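Long-range contacts in chloroplastic group IIB intron splicing facilitator CRS2, chloroplastic (Zea mays, PDB 1RYB), which is required for the splicing of chloroplast group IIB introns, working in complexes with CAF1 or CAF2, and has no peptidyl-tRNA hydrolase activity: residues E49-N54 with V72-P77; I56-L61 with G89-Y94. One frame throughout, in Å; residues are numbered along the deposited sequence. Where two conformers were deposited one is given.

Contact 1. Residues E49-N54 with V72-P77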
ATOM      1  N   GLU A  49     -11.299  -9.929   3.367  1.00 14.42           N
ATOM      2  CA  GLU A  49     -11.372 -10.316   4.748  1.00 13.77           C
ATOM      3  C   GLU A  49     -12.629  -9.825   5.468  1.00 18.02           C
ATOM      4  O   GLU A  49     -12.700  -9.821   6.713  1.00 21.73           O
ATOM      5  CB  GLU A  49     -10.138  -9.824   5.569  1.00 21.34           C
ATOM      6  CG  GLU A  49      -8.741 -10.123   4.969  1.00 25.41           C
ATOM      7  CD  GLU A  49      -8.435 -11.612   4.899  1.00 42.93           C
ATOM      8  OE1 GLU A  49      -7.742 -12.121   4.042  1.00 30.33           O
ATOM      9  OE2 GLU A  49      -9.128 -12.305   5.758  1.00 23.76           O
ATOM     10  N   GLY A  50     -13.603  -9.326   4.696  1.00 18.51           N
ATOM     11  CA  GLY A  50     -14.880  -8.872   5.233  1.00 16.22           C
ATOM     12  C   GLY A  50     -14.751  -7.676   6.086  1.00 21.19           C
ATOM     13  O   GLY A  50     -15.421  -7.553   7.144  1.00 23.43           O
ATOM     14  N   ILE A  51     -13.931  -6.721   5.585  1.00 19.02           N
ATOM     15  CA  ILE A  51     -13.747  -5.498   6.355  1.00 19.78           C
ATOM     16  C   ILE A  51     -14.357  -4.319   5.625  1.00 25.58           C
ATOM     17  O   ILE A  51     -14.166  -4.129   4.438  1.00 17.80           O
ATOM     18  CB  ILE A  51     -12.269  -5.211   6.747  1.00 11.39           C
ATOM     19  CG1 ILE A  51     -11.670  -6.321   7.575  1.00 11.89           C
ATOM     20  CG2 ILE A  51     -12.195  -3.930   7.534  1.00 16.64           C
ATOM     21  CD1 ILE A  51     -10.115  -6.266   7.562  1.00 15.36           C
ATOM     22  N   THR A  52     -15.131  -3.506   6.326  1.00 17.04           N
ATOM     23  CA  THR A  52     -15.705  -2.362   5.651  1.00 20.80           C
ATOM     24  C   THR A  52     -14.888  -1.077   6.033  1.00 16.85           C
ATOM     25  O   THR A  52     -14.588  -0.842   7.249  1.00 17.38           O
ATOM     26  CB  THR A  52     -17.256  -2.313   5.883  1.00 55.58           C
ATOM     27  OG1 THR A  52     -17.641  -3.388   6.759  1.00 62.21           O
ATOM     28  CG2 THR A  52     -17.993  -2.527   4.545  1.00 39.15           C
ATOM     29  N   MET A  53     -14.378  -0.342   5.010  1.00 14.02           N
ATOM     30  CA  MET A  53     -13.505   0.777   5.307  1.00 17.67           C
ATOM     31  C   MET A  53     -14.299   2.100   5.558  1.00 28.81           C
ATOM     32  O   MET A  53     -14.185   3.077   4.833  1.00 24.91           O
ATOM     33  CB  MET A  53     -12.290   0.845   4.367  1.00 26.34           C
ATOM     34  CG  MET A  53     -11.139  -0.197   4.693  1.00  8.39           C
ATOM     35  SD  MET A  53      -9.717   0.385   3.794  1.00 34.54           S
ATOM     36  CE  MET A  53     -10.015  -0.451   2.242  1.00 40.74           C
ATOM     37  N   ASN A  54     -15.097   2.134   6.632  1.00 13.12           N
ATOM     38  CA  ASN A  54     -15.910   3.283   6.877  1.00 21.60           C
ATOM     39  C   ASN A  54     -15.643   4.057   8.179  1.00 22.01           C
ATOM     40  O   ASN A  54     -16.502   4.814   8.643  1.00 19.30           O
ATOM     41  CB  ASN A  54     -17.376   2.902   6.713  1.00 19.46           C
ATOM     42  CG  ASN A  54     -17.863   1.979   7.832  1.00 33.86           C
ATOM     43  OD1 ASN A  54     -17.055   1.393   8.651  1.00 36.52           O
ATOM     44  ND2 ASN A  54     -19.202   1.925   7.955  1.00 42.94           N
ATOM     45  N   VAL A  72      -6.247  -6.615  12.487  1.00 14.10           N
ATOM     46  CA  VAL A  72      -5.552  -5.697  11.604  1.00 11.48           C
ATOM     47  C   VAL A  72      -6.409  -4.453  11.416  1.00 15.36           C
ATOM     48  O   VAL A  72      -7.663  -4.464  11.581  1.00 12.98           O
ATOM     49  CB  VAL A  72      -5.380  -6.349  10.186  1.00 12.91           C
ATOM     50  CG1 VAL A  72      -4.690  -7.711  10.228  1.00 11.07           C
ATOM     51  CG2 VAL A  72      -6.710  -6.513   9.405  1.00 10.62           C
ATOM     52  N   LEU A  73      -5.751  -3.400  10.975  1.00 12.15           N
ATOM     53  CA  LEU A  73      -6.514  -2.272  10.462  1.00 12.10           C
ATOM     54  C   LEU A  73      -6.110  -2.065   9.023  1.00 11.73           C
ATOM     55  O   LEU A  73      -4.980  -2.339   8.685  1.00 17.04           O
ATOM     56  CB  LEU A  73      -6.494  -1.019  11.311  1.00 18.72           C
ATOM     57  CG  LEU A  73      -5.169  -0.442  11.660  1.00 27.24           C
ATOM     58  CD1 LEU A  73      -5.380   1.057  11.822  1.00 41.28           C
ATOM     59  CD2 LEU A  73      -4.694  -0.955  13.015  1.00 26.04           C
ATOM     60  N   VAL A  74      -7.052  -1.773   8.160  1.00 10.04           N
ATOM     61  CA  VAL A  74      -6.765  -1.523   6.752  1.00  9.91           C
ATOM     62  C   VAL A  74      -6.998  -0.074   6.513  1.00 15.05           C
ATOM     63  O   VAL A  74      -7.999   0.397   6.884  1.00 11.72           O
ATOM     64  CB  VAL A  74      -7.529  -2.436   5.755  1.00 10.44           C
ATOM     65  CG1 VAL A  74      -7.081  -3.888   5.891  0.50 16.23           C
ATOM     66  CG2 VAL A  74      -8.994  -2.319   5.940  0.50  8.56           C
ATOM     67  N   VAL A  75      -6.044   0.641   5.926  1.00  7.36           N
ATOM     68  CA  VAL A  75      -6.111   2.096   5.888  1.00  8.52           C
ATOM     69  C   VAL A  75      -5.792   2.694   4.508  1.00  9.95           C
ATOM     70  O   VAL A  75      -4.880   2.229   3.855  1.00  9.77           O
ATOM     71  CB  VAL A  75      -4.967   2.577   6.809  1.00  9.33           C
ATOM     72  CG1 VAL A  75      -4.815   4.097   6.820  1.00 11.75           C
ATOM     73  CG2 VAL A  75      -5.065   2.039   8.206  1.00  9.76           C
ATOM     74  N   LYS A  76      -6.542   3.726   4.128  1.00  8.31           N
ATOM     75  CA  LYS A  76      -6.333   4.542   2.921  1.00  6.43           C
ATOM     76  C   LYS A  76      -6.262   5.972   3.414  1.00 11.20           C
ATOM     77  O   LYS A  76      -7.299   6.598   3.762  1.00 10.21           O
ATOM     78  CB  LYS A  76      -7.483   4.428   1.910  1.00  6.79           C
ATOM     79  CG  LYS A  76      -7.536   2.980   1.327  1.00 12.27           C
ATOM     80  CD  LYS A  76      -8.380   2.881   0.038  1.00 10.92           C
ATOM     81  CE  LYS A  76      -9.848   3.081   0.335  1.00 15.25           C
ATOM     82  NZ  LYS A  76     -10.753   2.931  -0.841  1.00 18.49           N
ATOM     83  N   PRO A  77      -5.068   6.514   3.524  1.00 10.74           N
ATOM     84  CA  PRO A  77      -4.949   7.892   3.938  1.00  7.62           C
ATOM     85  C   PRO A  77      -5.605   8.781   2.883  1.00  7.90           C
ATOM     86  O   PRO A  77      -5.550   8.530   1.661  1.00 11.06           O
ATOM     87  CB  PRO A  77      -3.436   8.193   3.926  1.00 11.27           C
ATOM     88  CG  PRO A  77      -2.767   6.816   4.002  1.00 11.91           C
ATOM     89  CD  PRO A  77      -3.769   5.894   3.322  1.00 11.20           C
TER
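Met53 lies across Val74 at about a right angle. Its SD is 3.5 Å from Val74 CG2 and equally close to Val74 O. The Met53 CG to Val74 CG2 distance of 3.3 Å is tighter than normal for two carbons, but Val74 was modelled in two conformers, so the strain is doubtful. The methionine chain bends at its last torsion (chi3 -88°). This puts Met53 CE 4.0 Å from CE of Lys76, whose own chain also bends before that carbon. Ile51 uses both its branches. Ile51 CG2 meets Val74 CG2 tip to tip at 3.9 Å, and Ile51 CD1 reaches Val72 CG2 at the same distance. No hydrogen bond crosses the contact.

In the peptidyl-tRNA hydrolase fold seen here, strand 70-77 belongs to a mixed sheet, between strands 60-67 and 18-22. Val72, Val74 and Lys76 face the loop that follows helix 37-48, while Leu73 and Val75 point away from it.

The loop leaves the helix through a Schellman motif. Gly50, with positive phi, is its C-prime residue; Ile51 N bonds to Ala46 O and Gly50 N to Ala47 O. Further on, Met53 is the centre of an inverse gamma turn, closed by a weak bond from Asn54 N to Thr52 O. Met53 also touches Asp43 and Ala46 of the helix. An alanine in place of Met53 would probably leave Val74 CG2 and Lys76 CE without their thioether cover and open a gap beside helix 37-48. Lys76 NZ forms a salt bridge with Asp43, which ties the strand to the same helix.

Contact 2. Residues I56-L61 with G89-Y94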
ATOM      1  N   ILE A  56     -13.637   7.082   9.822  1.00  9.76           N
ATOM      2  CA  ILE A  56     -12.874   8.273   9.515  1.00  9.06           C
ATOM      3  C   ILE A  56     -12.023   8.624  10.715  1.00 16.41           C
ATOM      4  O   ILE A  56     -12.568   8.865  11.779  1.00 12.00           O
ATOM      5  CB  ILE A  56     -13.790   9.446   9.140  1.00 11.54           C
ATOM      6  CG1 ILE A  56     -14.314   9.157   7.682  1.00 11.83           C
ATOM      7  CG2 ILE A  56     -12.937  10.750   9.204  1.00  9.38           C
ATOM      8  CD1 ILE A  56     -15.341  10.156   7.132  1.00 13.33           C
ATOM      9  N   GLN A  57     -10.680   8.652  10.576  1.00 13.51           N
ATOM     10  CA  GLN A  57      -9.812   8.931  11.700  1.00 11.51           C
ATOM     11  C   GLN A  57      -8.444   9.271  11.199  1.00 12.26           C
ATOM     12  O   GLN A  57      -8.002   8.694  10.193  1.00 11.79           O
ATOM     13  CB  GLN A  57      -9.728   7.641  12.561  1.00 12.25           C
ATOM     14  CG  GLN A  57      -8.935   7.759  13.914  1.00 13.78           C
ATOM     15  CD  GLN A  57      -8.699   6.436  14.630  1.00 16.89           C
ATOM     16  OE1 GLN A  57      -9.149   5.374  14.215  1.00 17.79           O
ATOM     17  NE2 GLN A  57      -8.021   6.511  15.757  1.00 19.22           N
ATOM     18  N   SER A  58      -7.782  10.209  11.858  1.00 10.60           N
ATOM     19  CA  SER A  58      -6.377  10.549  11.505  1.00 13.75           C
ATOM     20  C   SER A  58      -6.117  10.729   9.983  1.00 14.84           C
ATOM     21  O   SER A  58      -5.223  10.090   9.393  1.00 13.40           O
ATOM     22  CB  SER A  58      -5.431   9.435  12.009  0.50 10.82           C
ATOM     23  OG  SER A  58      -4.074   9.872  11.876  0.50 12.82           O
ATOM     24  N   LYS A  59      -6.934  11.570   9.354  1.00 14.68           N
ATOM     25  CA  LYS A  59      -6.826  11.902   7.911  1.00 11.92           C
ATOM     26  C   LYS A  59      -6.961  10.710   7.042  1.00 12.42           C
ATOM     27  O   LYS A  59      -6.477  10.758   5.923  1.00 13.66           O
ATOM     28  CB  LYS A  59      -5.419  12.437   7.647  1.00 12.54           C
ATOM     29  CG  LYS A  59      -5.037  13.679   8.470  1.00 21.72           C
ATOM     30  CD  LYS A  59      -3.647  14.223   8.096  1.00 18.87           C
ATOM     31  CE  LYS A  59      -3.493  15.702   8.392  1.00 29.67           C
ATOM     32  NZ  LYS A  59      -3.680  15.943   9.830  1.00 38.41           N
ATOM     33  N   SER A  60      -7.689   9.664   7.488  1.00  8.45           N
ATOM     34  CA  SER A  60      -7.797   8.459   6.684  1.00  7.64           C
ATOM     35  C   SER A  60      -9.191   7.903   6.689  1.00  8.25           C
ATOM     36  O   SER A  60      -9.997   8.243   7.532  1.00 10.87           O
ATOM     37  CB  SER A  60      -6.937   7.357   7.356  1.00 11.70           C
ATOM     38  OG  SER A  60      -5.561   7.802   7.411  1.00 13.67           O
ATOM     39  N   LEU A  61      -9.382   6.982   5.813  1.00  8.67           N
ATOM     40  CA  LEU A  61     -10.494   6.044   5.809  1.00  8.60           C
ATOM     41  C   LEU A  61      -9.866   4.750   6.313  1.00 14.89           C
ATOM     42  O   LEU A  61      -8.766   4.376   5.876  1.00 13.75           O
ATOM     43  CB  LEU A  61     -11.038   5.745   4.386  1.00 11.13           C
ATOM     44  CG  LEU A  61     -12.111   6.683   3.981  1.00 25.89           C
ATOM     45  CD1 LEU A  61     -12.470   6.379   2.515  1.00 22.04           C
ATOM     46  CD2 LEU A  61     -13.300   6.464   4.940  1.00 24.60           C
ATOM     47  N   GLY A  89       1.392   7.645  10.837  1.00 13.97           N
ATOM     48  CA  GLY A  89       2.078   7.675  12.144  1.00 10.11           C
ATOM     49  C   GLY A  89       1.123   7.669  13.301  1.00 10.82           C
ATOM     50  O   GLY A  89       1.254   6.881  14.209  1.00 15.37           O
ATOM     51  N   PRO A  90       0.174   8.619  13.311  1.00 15.94           N
ATOM     52  CA  PRO A  90      -0.747   8.701  14.405  1.00 15.33           C
ATOM     53  C   PRO A  90      -1.585   7.466  14.584  1.00 24.71           C
ATOM     54  O   PRO A  90      -1.968   7.146  15.720  1.00 15.23           O
ATOM     55  CB  PRO A  90      -1.574   9.982  14.243  1.00 11.38           C
ATOM     56  CG  PRO A  90      -0.632  10.886  13.455  1.00 17.00           C
ATOM     57  CD  PRO A  90       0.168   9.930  12.586  1.00 14.49           C
ATOM     58  N   LEU A  91      -1.936   6.820  13.492  1.00 11.33           N
ATOM     59  CA  LEU A  91      -2.718   5.592  13.620  1.00 10.28           C
ATOM     60  C   LEU A  91      -1.895   4.453  14.313  1.00 11.72           C
ATOM     61  O   LEU A  91      -2.407   3.654  15.107  1.00 14.71           O
ATOM     62  CB  LEU A  91      -3.181   5.103  12.211  1.00 11.32           C
ATOM     63  CG  LEU A  91      -4.357   5.947  11.662  1.00 15.57           C
ATOM     64  CD1 LEU A  91      -4.658   5.637  10.131  1.00 15.76           C
ATOM     65  CD2 LEU A  91      -5.611   5.799  12.597  1.00 15.58           C
ATOM     66  N   ALA A  92      -0.643   4.309  13.912  1.00  9.37           N
ATOM     67  CA  ALA A  92       0.170   3.257  14.489  1.00 11.49           C
ATOM     68  C   ALA A  92       0.293   3.473  16.008  1.00 10.71           C
ATOM     69  O   ALA A  92       0.381   2.527  16.821  1.00 14.69           O
ATOM     70  CB  ALA A  92       1.585   3.295  13.869  1.00 16.65           C
ATOM     71  N   ALA A  93       0.338   4.767  16.376  1.00 18.74           N
ATOM     72  CA  ALA A  93       0.478   5.148  17.793  1.00 17.94           C
ATOM     73  C   ALA A  93      -0.804   4.831  18.525  1.00 13.47           C
ATOM     74  O   ALA A  93      -0.807   4.092  19.484  1.00 14.35           O
ATOM     75  CB  ALA A  93       0.968   6.633  17.998  1.00 17.19           C
ATOM     76  N   TYR A  94      -1.913   5.260  17.945  1.00 14.28           N
ATOM     77  CA  TYR A  94      -3.208   5.003  18.538  1.00 20.46           C
ATOM     78  C   TYR A  94      -3.471   3.556  18.791  1.00 19.68           C
ATOM     79  O   TYR A  94      -3.966   3.172  19.850  1.00 17.49           O
ATOM     80  CB  TYR A  94      -4.343   5.638  17.685  1.00 27.22           C
ATOM     81  CG  TYR A  94      -5.753   5.618  18.287  1.00 15.71           C
ATOM     82  CD1 TYR A  94      -6.322   6.755  18.851  1.00 14.63           C
ATOM     83  CD2 TYR A  94      -6.498   4.439  18.269  1.00 19.61           C
ATOM     84  CE1 TYR A  94      -7.598   6.702  19.408  1.00 14.18           C
ATOM     85  CE2 TYR A  94      -7.793   4.394  18.763  1.00 16.31           C
ATOM     86  CZ  TYR A  94      -8.328   5.532  19.372  1.00 20.28           C
ATOM     87  OH  TYR A  94      -9.609   5.492  19.876  1.00 27.00           O
TER
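Gln57, Ser58 and Ser60 pack against Pro90, Leu91 and Tyr94, joining a tight beta hairpin at one margin of the sheet to helix 84-94. The hairpin links strands 55-57 and 60-67 through a type I' turn from Gln57 to Ser60. Both turn residues, Ser58 and Lys59, have positive phi.

Leu91 carries the apolar part. Leu91 CD2 lies 3.8 Å from Gln57 CD, and Leu91 CG is 3.7 Å from Ser58 CB. Leu62 and Val75 of the sheet also touch this leucine.

The Gln57 chain is extended, with CG anti to the backbone N (chi1 -175°). Gln57 NE2 sits over the centre of the Tyr94 ring, 3.3 Å above its plane. The amide plane is turned 84° from the ring plane, an approach consistent with an N-H to pi interaction. Gln57 OE1 is hydrogen-bonded to Tyr95 OH, which would help to fix the rotation of the amide.

Ser58 has two conformers. In the one described, OG packs on Pro90 CB and bonds to Ala87 O, a carbonyl of the same helix.

Ser60 OG is 3.6 Å from Leu91 CD1. Ser60 OG also donates a 3.0 Å hydrogen bond to Ser58 O inside the turn, from above the carbonyl plane, at a C=O to donor angle of 128°.

Overall arrangement
Contact 1 lies on one face of strand 70-77. Val75 of that strand points to the other face, where Val75 CG1 meets Leu91 CD1 of contact 2 at 3.7 Å. The centres of the two contacts are about 12 Å apart. Lys76 N probably bonds to Leu61 O (2.9 Å), pairing strand 70-77 with the neighbouring strand 60-67. Met53 O packs on Leu61 CD2, and Pro77 CA on Ser60 OG. Along the chain the segments of the two contacts alternate. Tyr30 and Tyr80 probably bind tRNA, as in related hydrolases. The side chain of Lys76 is about 11 Å from that of Tyr30, and the side chain of Ser60 about 11 Å from that of Tyr80.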